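Local coordinates for protein beta-glucoside phosphorylase BglX (Unidentified, PDB 5VQD) that probably breaks down beta-glucosides with inorganic phosphate in place of water, releasing a glucose phosphate, on a glycoside hydrolase family 3 scaffold, at residues G283-D288 against N311-L316; F500-P505 against M522-I527; I159-T164 against F476-N481; L405-T410 against K543-S548; R203-M208 against T290-Y295. All coordinates share one frame; numbering follows the deposited sequence.

Contact 1 of 5, residues G283-D288 against N311-L316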
# COMPACT_ATOMS: atom_id res chain seq x y z
N GLY A 283 19.49 7.14 3.20
CA GLY A 283 18.46 7.84 2.46
C GLY A 283 17.58 8.70 3.35
O GLY A 283 17.88 8.96 4.52
N LEU A 284 16.47 9.14 2.77
CA LEU A 284 15.55 10.06 3.42
C LEU A 284 14.56 9.28 4.28
O LEU A 284 13.90 8.35 3.79
CB LEU A 284 14.81 10.89 2.37
CG LEU A 284 14.07 12.18 2.76
CD1 LEU A 284 12.82 11.90 3.57
CD2 LEU A 284 14.99 13.13 3.51
N ILE A 285 14.47 9.64 5.56
CA ILE A 285 13.49 9.07 6.47
C ILE A 285 12.34 10.07 6.63
O ILE A 285 12.57 11.25 6.91
CB ILE A 285 14.10 8.74 7.84
CG1 ILE A 285 15.23 7.71 7.69
CG2 ILE A 285 13.02 8.20 8.79
CD1 ILE A 285 16.00 7.44 8.98
N CYS A 286 11.12 9.59 6.45
CA CYS A 286 9.93 10.37 6.74
C CYS A 286 9.03 9.56 7.65
O CYS A 286 9.07 8.32 7.66
CB CYS A 286 9.17 10.76 5.46
SG CYS A 286 8.40 9.37 4.60
N THR A 287 8.21 10.25 8.44
CA THR A 287 7.24 9.57 9.27
C THR A 287 6.04 9.16 8.43
O THR A 287 5.79 9.70 7.35
CB THR A 287 6.77 10.46 10.42
OG1 THR A 287 5.95 11.52 9.91
CG2 THR A 287 7.96 11.07 11.16
N ASP A 288 5.29 8.19 8.94
CA ASP A 288 3.95 7.98 8.43
C ASP A 288 3.06 9.14 8.88
O ASP A 288 3.48 10.01 9.65
CB ASP A 288 3.39 6.64 8.92
CG ASP A 288 2.33 6.08 7.99
OD1 ASP A 288 1.69 6.87 7.27
OD2 ASP A 288 2.15 4.84 7.97
N ASN A 311 15.03 12.62 16.72
CA ASN A 311 15.34 11.21 16.91
C ASN A 311 15.62 10.47 15.61
O ASN A 311 15.75 9.24 15.64
CB ASN A 311 14.21 10.52 17.67
CG ASN A 311 14.15 10.93 19.13
OD1 ASN A 311 14.79 11.90 19.54
ND2 ASN A 311 13.37 10.21 19.92
N GLY A 312 15.72 11.16 14.48
CA GLY A 312 16.21 10.54 13.27
C GLY A 312 15.40 10.79 12.02
O GLY A 312 15.91 10.62 10.91
N ALA A 313 14.14 11.19 12.17
CA ALA A 313 13.31 11.43 11.00
C ALA A 313 13.71 12.73 10.32
O ALA A 313 14.02 13.73 10.98
CB ALA A 313 11.83 11.48 11.39
N ASP A 314 13.70 12.72 8.99
CA ASP A 314 13.98 13.92 8.21
C ASP A 314 12.72 14.69 7.85
O ASP A 314 12.82 15.89 7.57
CB ASP A 314 14.72 13.56 6.92
CG ASP A 314 16.02 12.83 7.19
OD1 ASP A 314 16.79 13.29 8.05
OD2 ASP A 314 16.26 11.79 6.53
N MET A 315 11.56 14.05 7.87
CA MET A 315 10.35 14.68 7.35
C MET A 315 9.13 14.21 8.13
O MET A 315 9.01 13.02 8.45
CB MET A 315 10.18 14.36 5.86
CG MET A 315 9.04 15.11 5.18
SD MET A 315 9.06 14.94 3.39
CE MET A 315 10.60 15.74 2.99
N LEU A 316 8.24 15.15 8.44
CA LEU A 316 6.94 14.85 9.03
C LEU A 316 5.90 14.81 7.93
O LEU A 316 5.81 15.74 7.12
CB LEU A 316 6.57 15.91 10.08
CG LEU A 316 7.45 15.93 11.33
CD1 LEU A 316 7.43 17.31 11.97
CD2 LEU A 316 6.98 14.88 12.32
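D314 OD2 is gripped from two quarters: by the backbone of I285, whose N sits 3.0 Å from D314 OD2 on an almost straight N-H (176°), and by a salt bridge from R276. I285 N reaches the carboxylate on its anti side, while the other oxygen, OD1, pairs with R342. D314 answers with its own backbone, since D314 N donates to I285 O over 2.8 Å from above the carbonyl plane, so both polar atoms of I285 are used by one residue. With CG turned to the side of its own backbone N (chi1 -58°), D314 runs by L284 head to tail and brings CB to 3.4 Å from L284 CD2. Further along, two neighbouring strands of the TIM barrel run parallel: T287 N bonds M315 O at 2.9 Å, and C286 CA brings its hydrogen toward the same oxygen (CA to M315 O, 3.3 Å). C286 CB and M315 CB lie 3.8 Å apart on one face of the sheet, whereas T287 CG2 meets A313 CB at 3.9 Å. All the touching residues are buried, and with two arginines and a peptide N-H on its oxygens the carboxylate of D314 probably stays ionised there.

Contact 2 of 5, residues F500-P505 against M522-I527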
# COMPACT_ATOMS: atom_id res chain seq x y z
N PHE A 500 -25.68 -24.15 2.81
CA PHE A 500 -26.30 -25.29 2.16
C PHE A 500 -25.33 -26.00 1.23
O PHE A 500 -25.75 -26.60 0.24
CB PHE A 500 -27.55 -24.84 1.38
CG PHE A 500 -28.62 -24.23 2.25
CD1 PHE A 500 -29.10 -24.90 3.36
CD2 PHE A 500 -29.13 -22.98 1.95
CE1 PHE A 500 -30.08 -24.34 4.16
CE2 PHE A 500 -30.12 -22.41 2.74
CZ PHE A 500 -30.59 -23.09 3.85
N VAL A 501 -24.03 -25.95 1.54
CA VAL A 501 -23.02 -26.49 0.64
C VAL A 501 -23.22 -27.98 0.36
O VAL A 501 -22.76 -28.48 -0.67
CB VAL A 501 -21.60 -26.25 1.21
CG1 VAL A 501 -21.30 -24.76 1.24
CG2 VAL A 501 -21.46 -26.86 2.60
N CYS A 502 -23.89 -28.70 1.25
CA CYS A 502 -24.17 -30.11 1.03
C CYS A 502 -25.49 -30.36 0.32
O CYS A 502 -25.79 -31.50 -0.03
CB CYS A 502 -24.15 -30.87 2.36
SG CYS A 502 -22.56 -30.83 3.21
N ASP A 503 -26.29 -29.31 0.11
CA ASP A 503 -27.55 -29.40 -0.62
C ASP A 503 -27.47 -28.81 -2.01
O ASP A 503 -28.03 -29.38 -2.95
CB ASP A 503 -28.66 -28.70 0.17
CG ASP A 503 -29.01 -29.43 1.46
OD1 ASP A 503 -29.56 -30.55 1.37
OD2 ASP A 503 -28.74 -28.89 2.55
N VAL A 504 -26.79 -27.68 -2.17
CA VAL A 504 -26.60 -27.06 -3.48
C VAL A 504 -25.11 -26.80 -3.68
O VAL A 504 -24.47 -26.22 -2.79
CB VAL A 504 -27.40 -25.75 -3.62
CG1 VAL A 504 -27.24 -25.17 -5.02
CG2 VAL A 504 -28.87 -25.98 -3.29
N PRO A 505 -24.51 -27.19 -4.80
CA PRO A 505 -23.09 -26.89 -5.02
C PRO A 505 -22.82 -25.40 -4.84
O PRO A 505 -23.63 -24.55 -5.22
CB PRO A 505 -22.83 -27.34 -6.46
CG PRO A 505 -23.92 -28.32 -6.75
CD PRO A 505 -25.11 -27.87 -5.96
N MET A 522 -16.55 -24.25 5.26
CA MET A 522 -17.32 -25.36 4.72
C MET A 522 -17.28 -25.44 3.20
O MET A 522 -17.64 -26.47 2.63
CB MET A 522 -18.78 -25.27 5.20
CG MET A 522 -19.59 -24.14 4.57
SD MET A 522 -19.01 -22.49 5.01
CE MET A 522 -19.51 -22.41 6.73
N VAL A 523 -16.84 -24.37 2.53
CA VAL A 523 -16.85 -24.33 1.07
C VAL A 523 -15.84 -25.33 0.52
O VAL A 523 -14.71 -25.43 1.00
CB VAL A 523 -16.58 -22.90 0.58
CG1 VAL A 523 -16.18 -22.86 -0.90
CG2 VAL A 523 -17.79 -22.02 0.84
N LYS A 524 -16.25 -26.05 -0.53
CA LYS A 524 -15.42 -27.09 -1.13
C LYS A 524 -14.59 -26.57 -2.30
O LYS A 524 -13.53 -27.14 -2.59
CB LYS A 524 -16.29 -28.26 -1.58
CG LYS A 524 -17.03 -28.94 -0.44
CD LYS A 524 -18.05 -29.96 -0.94
CE LYS A 524 -18.78 -30.62 0.23
NZ LYS A 524 -19.88 -31.53 -0.23
N THR A 525 -15.04 -25.52 -2.97
CA THR A 525 -14.28 -24.90 -4.05
C THR A 525 -14.06 -23.43 -3.71
O THR A 525 -15.02 -22.68 -3.52
CB THR A 525 -15.02 -25.02 -5.39
OG1 THR A 525 -15.43 -26.38 -5.59
CG2 THR A 525 -14.10 -24.62 -6.53
N TYR A 526 -12.79 -23.04 -3.63
CA TYR A 526 -12.41 -21.69 -3.21
C TYR A 526 -11.28 -21.20 -4.09
O TYR A 526 -10.31 -21.93 -4.33
CB TYR A 526 -12.00 -21.68 -1.73
CG TYR A 526 -11.60 -20.32 -1.21
CD1 TYR A 526 -12.50 -19.53 -0.52
CD2 TYR A 526 -10.31 -19.84 -1.41
CE1 TYR A 526 -12.13 -18.29 -0.04
CE2 TYR A 526 -9.94 -18.60 -0.93
CZ TYR A 526 -10.85 -17.83 -0.25
OH TYR A 526 -10.48 -16.59 0.22
N ILE A 527 -11.40 -19.96 -4.57
CA ILE A 527 -10.43 -19.36 -5.47
C ILE A 527 -10.10 -17.96 -4.97
O ILE A 527 -11.00 -17.18 -4.65
CB ILE A 527 -10.96 -19.30 -6.92
CG1 ILE A 527 -11.20 -20.71 -7.46
CG2 ILE A 527 -9.98 -18.54 -7.82
CD1 ILE A 527 -11.98 -20.75 -8.75
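V501 and M522 make the apolar part of this contact, their side chains set nearly square to each other. Both valine methyls straddle one methionine carbon: V501 CG1 and V501 CG2 each lie 3.8 Å from M522 CG. M522 is able to offer that carbon because chi1 is 71°, which holds CG between its backbone N and carbonyl carbon; bends at chi2 and chi3 then carry SD and CE away from V501. V523 adds a more distant touch, with its CG2 4.5 Å from V501 CG1, and its side chain turns instead to F508 of strand 506-510.

Polar contact across the pair is loose. K524, extended beyond CG, reaches toward the loop, yet its NZ stops 4.2 Å short of V501 O and 4.4 Å from C502 SG, so the amine passes by without a hydrogen bond. Within residues 500-505 the backbone is better tied: F500 O accepts from D503 N and from V504 N, both at 2.8 Å, which curls the chain into a compact turn and presents V501 to M522.

The two segments lead into strands 506-510 and 525-528 of the mixed sheet in the C-terminal part of the chain. The loops thus meet at the N-terminal ends of two adjacent parallel strands of an alpha/beta fold, here at the protein surface.

Contact 3 of 5, residues I159-T164 against F476-N481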
# COMPACT_ATOMS: atom_id res chain seq x y z
N ILE A 159 -4.81 -4.06 7.94
CA ILE A 159 -4.18 -3.00 7.17
C ILE A 159 -2.98 -3.49 6.37
O ILE A 159 -2.35 -2.69 5.68
CB ILE A 159 -3.78 -1.82 8.07
CG1 ILE A 159 -3.63 -0.53 7.25
CG2 ILE A 159 -2.50 -2.11 8.85
CD1 ILE A 159 -4.93 0.02 6.70
N THR A 160 -2.65 -4.78 6.45
CA THR A 160 -1.60 -5.33 5.60
C THR A 160 -2.22 -6.06 4.42
O THR A 160 -2.58 -5.43 3.42
CB THR A 160 -0.69 -6.27 6.41
OG1 THR A 160 -1.49 -7.12 7.24
CG2 THR A 160 0.26 -5.46 7.28
N ASN A 161 -2.36 -7.38 4.52
CA ASN A 161 -3.21 -8.16 3.62
C ASN A 161 -2.73 -7.96 2.18
O ASN A 161 -1.51 -8.05 1.93
CB ASN A 161 -4.65 -7.75 3.89
CG ASN A 161 -5.65 -8.77 3.40
OD1 ASN A 161 -6.22 -8.63 2.32
ND2 ASN A 161 -5.87 -9.82 4.20
N VAL A 162 -3.61 -7.70 1.22
CA VAL A 162 -3.25 -7.64 -0.20
C VAL A 162 -2.29 -6.51 -0.53
O VAL A 162 -1.82 -6.43 -1.66
CB VAL A 162 -4.52 -7.52 -1.07
CG1 VAL A 162 -5.37 -8.76 -0.95
CG2 VAL A 162 -5.32 -6.27 -0.69
N ARG A 163 -2.01 -5.62 0.43
CA ARG A 163 -1.03 -4.57 0.21
C ARG A 163 0.40 -5.08 0.31
O ARG A 163 1.33 -4.35 -0.06
CB ARG A 163 -1.25 -3.44 1.22
CG ARG A 163 -2.53 -2.65 0.97
CD ARG A 163 -2.85 -1.69 2.09
NE ARG A 163 -1.74 -0.79 2.40
CZ ARG A 163 -1.82 0.24 3.23
NH1 ARG A 163 -2.97 0.52 3.84
NH2 ARG A 163 -0.76 1.00 3.46
N THR A 164 0.60 -6.31 0.77
CA THR A 164 1.92 -6.92 0.87
C THR A 164 2.13 -7.92 -0.26
O THR A 164 1.19 -8.33 -0.94
CB THR A 164 2.10 -7.62 2.22
OG1 THR A 164 1.40 -8.88 2.18
CG2 THR A 164 1.55 -6.78 3.36
N PHE A 476 -13.65 -7.69 0.28
CA PHE A 476 -13.44 -7.01 1.55
C PHE A 476 -12.07 -6.33 1.47
O PHE A 476 -11.04 -6.98 1.68
CB PHE A 476 -13.55 -7.98 2.72
CG PHE A 476 -14.96 -8.33 3.05
CD1 PHE A 476 -15.63 -7.67 4.07
CD2 PHE A 476 -15.64 -9.29 2.33
CE1 PHE A 476 -16.94 -7.98 4.38
CE2 PHE A 476 -16.95 -9.60 2.62
CZ PHE A 476 -17.60 -8.95 3.65
N LYS A 477 -12.08 -5.04 1.17
CA LYS A 477 -10.87 -4.32 0.83
C LYS A 477 -10.23 -3.69 2.06
O LYS A 477 -10.87 -3.50 3.10
CB LYS A 477 -11.16 -3.24 -0.22
CG LYS A 477 -11.62 -1.89 0.33
CD LYS A 477 -12.87 -2.01 1.19
N VAL A 478 -8.95 -3.37 1.92
CA VAL A 478 -8.20 -2.71 2.99
C VAL A 478 -8.49 -1.22 2.94
O VAL A 478 -8.44 -0.60 1.87
CB VAL A 478 -6.70 -2.99 2.84
CG1 VAL A 478 -5.88 -2.20 3.86
CG2 VAL A 478 -6.42 -4.50 2.95
N SER A 479 -8.81 -0.64 4.09
CA SER A 479 -9.01 0.79 4.22
C SER A 479 -8.60 1.23 5.61
O SER A 479 -8.63 0.45 6.56
CB SER A 479 -10.46 1.19 3.95
OG SER A 479 -10.62 1.68 2.63
N SER A 480 -8.22 2.50 5.73
CA SER A 480 -7.76 3.04 7.00
C SER A 480 -8.88 3.00 8.03
O SER A 480 -10.05 3.27 7.72
CB SER A 480 -7.26 4.47 6.82
OG SER A 480 -6.18 4.52 5.91
N ASN A 481 -8.52 2.66 9.27
CA ASN A 481 -9.38 2.74 10.45
C ASN A 481 -10.39 1.60 10.53
O ASN A 481 -11.31 1.67 11.36
CB ASN A 481 -10.12 4.08 10.52
CG ASN A 481 -9.18 5.27 10.46
OD1 ASN A 481 -8.56 5.63 11.46
ND2 ASN A 481 -9.05 5.87 9.28
O HOH W 1 -8.27 -7.19 1.19
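V478 pushes its two methyls into the bend of residues 159-163. With CG1 anti to the backbone N (chi1 174°), that methyl meets R163 CD at 3.5 Å and I159 CD1 at 3.7 Å, while V478 CG2 turns the other way and rests 3.8 Å from N161 CB. I159 comes at the valine nearly perpendicular, and its CD1 also touches S479 O at 3.7 Å. R163 crosses V478 at a slant, touching it with CD, and bends at chi3 (54°), so that V478 CG1 ends near the plane of the guanidinium, at its edge, and I159 O stands above one face, toward its rim. Its NE salt-bridges E94.

Here the TIM barrel meets the C-terminal alpha/beta domain: the first loop follows barrel strand 143-144, the second leaves strand 469-475. A glycerol, probably from the crystallisation liquor, lies near R163, consistent with a pocket beside the seam. One water spans the joint, donating to N161 OD1 at 2.7 Å and to F476 O at 2.8 Å. ND2 of the same amide bonds N513, which fixes its turn. The backbone N161 O takes T164 N and, at 3.0 Å in the carbonyl plane, T164 OG1.

Contact 4 of 5, residues L405-T410 against K543-S548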
# COMPACT_ATOMS: atom_id res chain seq x y z
N LEU A 405 -16.93 -24.89 -15.28
CA LEU A 405 -18.36 -24.62 -15.32
C LEU A 405 -18.89 -24.70 -16.74
O LEU A 405 -18.16 -24.48 -17.72
CB LEU A 405 -18.66 -23.24 -14.73
CG LEU A 405 -18.14 -22.96 -13.32
CD1 LEU A 405 -18.59 -21.59 -12.86
CD2 LEU A 405 -18.60 -24.03 -12.34
N SER A 406 -20.18 -25.02 -16.86
CA SER A 406 -20.86 -25.03 -18.15
C SER A 406 -22.35 -24.98 -17.88
O SER A 406 -22.81 -25.66 -16.95
CB SER A 406 -20.51 -26.28 -18.96
OG SER A 406 -21.47 -27.30 -18.76
N PRO A 407 -23.13 -24.22 -18.64
CA PRO A 407 -24.58 -24.18 -18.39
C PRO A 407 -25.26 -25.53 -18.52
O PRO A 407 -26.40 -25.68 -18.05
CB PRO A 407 -25.10 -23.20 -19.46
CG PRO A 407 -23.92 -22.36 -19.80
CD PRO A 407 -22.73 -23.27 -19.69
N GLN A 408 -24.61 -26.52 -19.13
CA GLN A 408 -25.19 -27.85 -19.26
C GLN A 408 -25.09 -28.65 -17.97
O GLN A 408 -25.77 -29.68 -17.85
CB GLN A 408 -24.50 -28.62 -20.39
CG GLN A 408 -24.86 -28.13 -21.79
CD GLN A 408 -24.36 -26.73 -22.07
OE1 GLN A 408 -23.25 -26.36 -21.68
NE2 GLN A 408 -25.18 -25.93 -22.74
N LYS A 409 -24.28 -28.22 -17.01
CA LYS A 409 -24.20 -28.85 -15.70
C LYS A 409 -24.92 -28.04 -14.62
O LYS A 409 -25.56 -28.63 -13.74
CB LYS A 409 -22.74 -29.05 -15.29
CG LYS A 409 -21.96 -29.95 -16.24
CD LYS A 409 -20.56 -30.24 -15.71
CE LYS A 409 -19.67 -29.00 -15.72
NZ LYS A 409 -18.32 -29.28 -15.15
N THR A 410 -24.83 -26.71 -14.67
CA THR A 410 -25.48 -25.83 -13.69
C THR A 410 -26.04 -24.63 -14.45
O THR A 410 -25.34 -23.63 -14.67
CB THR A 410 -24.50 -25.40 -12.60
OG1 THR A 410 -23.41 -24.68 -13.19
CG2 THR A 410 -23.96 -26.62 -11.86
N LYS A 543 -11.24 -18.67 -16.75
CA LYS A 543 -10.70 -19.80 -16.00
C LYS A 543 -11.81 -20.69 -15.46
O LYS A 543 -11.65 -21.91 -15.41
CB LYS A 543 -9.80 -19.29 -14.88
CG LYS A 543 -8.54 -18.60 -15.37
CD LYS A 543 -7.88 -17.78 -14.28
CE LYS A 543 -6.72 -16.96 -14.84
NZ LYS A 543 -5.66 -17.81 -15.43
N LEU A 544 -12.93 -20.10 -15.05
CA LEU A 544 -14.05 -20.90 -14.59
C LEU A 544 -14.66 -21.72 -15.72
O LEU A 544 -15.15 -22.83 -15.49
CB LEU A 544 -15.12 -20.01 -13.96
CG LEU A 544 -14.74 -19.32 -12.64
CD1 LEU A 544 -15.81 -18.30 -12.25
CD2 LEU A 544 -14.54 -20.33 -11.53
N MET A 545 -14.62 -21.20 -16.95
CA MET A 545 -15.17 -21.90 -18.10
C MET A 545 -14.21 -22.92 -18.69
O MET A 545 -14.58 -23.61 -19.65
CB MET A 545 -15.58 -20.90 -19.18
CG MET A 545 -16.68 -19.93 -18.76
SD MET A 545 -18.15 -20.76 -18.15
CE MET A 545 -18.66 -21.68 -19.60
N GLY A 546 -13.00 -23.04 -18.16
CA GLY A 546 -12.04 -24.01 -18.64
C GLY A 546 -11.23 -23.57 -19.84
O GLY A 546 -10.45 -24.37 -20.37
N ARG A 547 -11.37 -22.32 -20.29
CA ARG A 547 -10.58 -21.82 -21.41
C ARG A 547 -9.21 -21.32 -20.99
O ARG A 547 -8.36 -21.10 -21.87
CB ARG A 547 -11.35 -20.71 -22.13
CG ARG A 547 -12.72 -21.12 -22.63
CD ARG A 547 -13.30 -20.09 -23.59
NE ARG A 547 -13.74 -18.87 -22.90
CZ ARG A 547 -14.97 -18.65 -22.45
NH1 ARG A 547 -15.92 -19.56 -22.59
NH2 ARG A 547 -15.25 -17.50 -21.84
N SER A 548 -8.97 -21.12 -19.70
CA SER A 548 -7.67 -20.66 -19.21
C SER A 548 -7.30 -21.46 -17.97
O SER A 548 -8.14 -21.66 -17.09
CB SER A 548 -7.70 -19.16 -18.89
OG SER A 548 -6.44 -18.72 -18.43
O HOH W 2 -17.08 -24.86 -20.07
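L405 and L544 form the tight part of the contact. L405 N donates to L544 O over 2.7 Å, with 155° at the hydrogen, and meets that oxygen nearly along the C=O axis. The two leucine side chains lie next to each other and point the same way, L405 CD1 coming to 4.0 Å from L544 CB. L405 CB also lies 3.6 Å from L544 O. L544 packs in addition on L507 and L509 of strand 506-510 and on F434 of helix 429-441, so this half of the contact belongs to the interior of the domain.

The other side is looser and wetter. M545 folds back on itself through bends at chi2 (-54°) and chi3 (-62°), which set its methyl close to the loop at one point, M545 CE to L405 O at 3.4 Å, but leave M545 CE 4.4 Å from P407 CD. One water joins the backbones, donating to L405 O at 2.6 Å and to M545 O at 2.8 Å. R547 lays its guanidinium beside M545 CB and pairs with E441 and E542.

Helix 534-544 ends here in a Schellman motif, with G546 taking up the positive phi. The carbonyl of L544, in the last turn of that helix, is taken by the loop between strands 393-397 and 412-419, which joins a helix C-terminus to the alpha/beta sheet beside it.

Contact 5 of 5, residues R203-M208 against T290-Y295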
# COMPACT_ATOMS: atom_id res chain seq x y z
N ARG A 203 -3.63 -5.44 14.50
CA ARG A 203 -4.32 -4.19 14.77
C ARG A 203 -3.71 -3.07 13.92
O ARG A 203 -2.52 -3.09 13.60
CB ARG A 203 -4.25 -3.85 16.26
CG ARG A 203 -4.94 -4.89 17.13
CD ARG A 203 -4.64 -4.71 18.61
NE ARG A 203 -3.21 -4.84 18.90
CZ ARG A 203 -2.65 -4.54 20.06
NH1 ARG A 203 -3.38 -4.09 21.07
NH2 ARG A 203 -1.34 -4.69 20.22
N ASP A 204 -4.56 -2.11 13.57
CA ASP A 204 -4.20 -1.05 12.64
C ASP A 204 -3.50 0.09 13.38
O ASP A 204 -3.98 0.54 14.42
CB ASP A 204 -5.45 -0.54 11.92
CG ASP A 204 -5.14 0.43 10.80
OD1 ASP A 204 -3.95 0.76 10.60
OD2 ASP A 204 -6.09 0.87 10.12
N GLN A 205 -2.38 0.55 12.83
CA GLN A 205 -1.69 1.70 13.41
C GLN A 205 -2.42 3.01 13.17
O GLN A 205 -2.05 4.03 13.76
CB GLN A 205 -0.26 1.80 12.86
CG GLN A 205 -0.17 1.93 11.35
CD GLN A 205 1.09 2.65 10.91
OE1 GLN A 205 1.71 3.38 11.68
NE2 GLN A 205 1.47 2.44 9.65
N HIS A 206 -3.45 3.01 12.31
CA HIS A 206 -4.31 4.18 12.20
C HIS A 206 -5.09 4.42 13.49
O HIS A 206 -5.47 5.56 13.77
CB HIS A 206 -5.29 4.01 11.03
CG HIS A 206 -4.64 4.10 9.68
ND1 HIS A 206 -4.03 3.02 9.08
CD2 HIS A 206 -4.52 5.13 8.82
CE1 HIS A 206 -3.56 3.39 7.90
NE2 HIS A 206 -3.84 4.67 7.72
N LEU A 207 -5.34 3.37 14.27
CA LEU A 207 -6.21 3.43 15.44
C LEU A 207 -5.47 3.27 16.76
O LEU A 207 -6.10 3.42 17.82
CB LEU A 207 -7.30 2.35 15.34
CG LEU A 207 -8.22 2.45 14.12
CD1 LEU A 207 -9.08 1.20 14.01
CD2 LEU A 207 -9.08 3.70 14.20
N MET A 208 -4.18 2.96 16.73
CA MET A 208 -3.39 2.77 17.94
C MET A 208 -1.94 2.63 17.51
O MET A 208 -1.62 2.69 16.31
CB MET A 208 -3.85 1.54 18.72
CG MET A 208 -3.46 0.23 18.06
SD MET A 208 -4.32 -1.19 18.75
CE MET A 208 -5.97 -0.91 18.11
N THR A 290 1.00 11.89 10.43
CA THR A 290 1.07 12.29 11.83
C THR A 290 -0.29 12.37 12.51
O THR A 290 -0.33 12.46 13.74
CB THR A 290 1.77 13.65 11.96
OG1 THR A 290 1.02 14.65 11.26
CG2 THR A 290 3.18 13.58 11.40
N GLN A 291 -1.39 12.35 11.77
CA GLN A 291 -2.71 12.39 12.40
C GLN A 291 -3.22 11.00 12.75
O GLN A 291 -4.31 10.88 13.32
CB GLN A 291 -3.73 13.10 11.49
CG GLN A 291 -4.40 12.24 10.43
CD GLN A 291 -3.45 11.79 9.34
OE1 GLN A 291 -2.44 12.44 9.08
NE2 GLN A 291 -3.78 10.68 8.69
N MET A 292 -2.47 9.95 12.44
CA MET A 292 -2.87 8.60 12.82
C MET A 292 -2.77 8.43 14.33
O MET A 292 -1.86 8.97 14.98
CB MET A 292 -1.99 7.57 12.11
CG MET A 292 -2.19 7.55 10.60
SD MET A 292 -0.88 6.67 9.72
CE MET A 292 -1.14 5.01 10.30
N VAL A 293 -3.71 7.67 14.90
CA VAL A 293 -3.77 7.51 16.35
C VAL A 293 -2.45 6.97 16.88
O VAL A 293 -1.98 7.38 17.95
CB VAL A 293 -4.95 6.61 16.73
CG1 VAL A 293 -5.02 6.43 18.25
CG2 VAL A 293 -6.26 7.17 16.19
N GLY A 294 -1.83 6.04 16.16
CA GLY A 294 -0.57 5.47 16.61
C GLY A 294 0.47 6.52 16.95
O GLY A 294 1.32 6.31 17.82
N TYR A 295 0.42 7.67 16.28
CA TYR A 295 1.33 8.77 16.56
C TYR A 295 0.80 9.67 17.67
O TYR A 295 1.52 9.97 18.63
CB TYR A 295 1.56 9.58 15.28
CG TYR A 295 2.63 10.64 15.40
CD1 TYR A 295 2.30 11.98 15.56
CD2 TYR A 295 3.98 10.31 15.34
CE1 TYR A 295 3.27 12.96 15.66
CE2 TYR A 295 4.96 11.28 15.44
CZ TYR A 295 4.60 12.60 15.60
OH TYR A 295 5.57 13.58 15.71
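M292 sets its terminal methyl squarely on the H206 imidazole: CE stands 3.5 Å from the ring centroid and only 3° off the normal, a CH-pi contact with almost no offset. A bend at chi3 (66°) swings the methyl over the ring, and the sulfur follows above the same face, farther off centre. The same methyl presses against the flat amide of Q205, with M292 CE 3.3 Å from Q205 CD, while the oxygen of that amide is bonded to H242 N.

D204 holds the ring from its edge. H206 ND1 donates to D204 OD1 at 2.7 Å, in the imidazole plane and on the syn side of the carboxylate. H206 N reaches D204 OD1 at 2.9 Å along a nearly straight line (177°), but from above the carboxylate plane, making an Asx turn. The other carboxylate oxygen accepts from N481 N.

Here the loop after TIM-barrel strand 191-195 meets the start of helix 293-296, which follows barrel strand 284-289; M292 is its N-cap residue. V293 N donates to H206 O at 3.0 Å and G294 N to Q205 O at 3.1 Å. V293 CG1 packs on L207 O at 3.2 Å, and G294, lacking a side chain, lets M208 O come to 3.0 Å from its CA.

Pinned at ND1 by D204 and covered on one face by M292, the imidazole has its rotation fixed, with NE2 turned toward S480.

Overall arrangement
Contacts 1 and 5 both belong to the TIM barrel and touch: strand 284-289 of contact 1 runs on toward helix 293-296 of contact 5, and D288 meets Q205. Contact 1 is fully buried and rests on strand pairing and a carboxylate held by arginines; contact 5, partly buried, relies on loop-to-helix backbone bonds and a methyl over an imidazole. Contact 3 joins barrel to C-terminal domain through valine packing and a water, and reaches contact 5 where N481 N meets D204. Contacts 2 and 4 lie in the C-terminal domain, touching through I527 and L544. Contact 2 is a loose, mostly apolar surface patch, whereas contact 4 has a buried backbone bond.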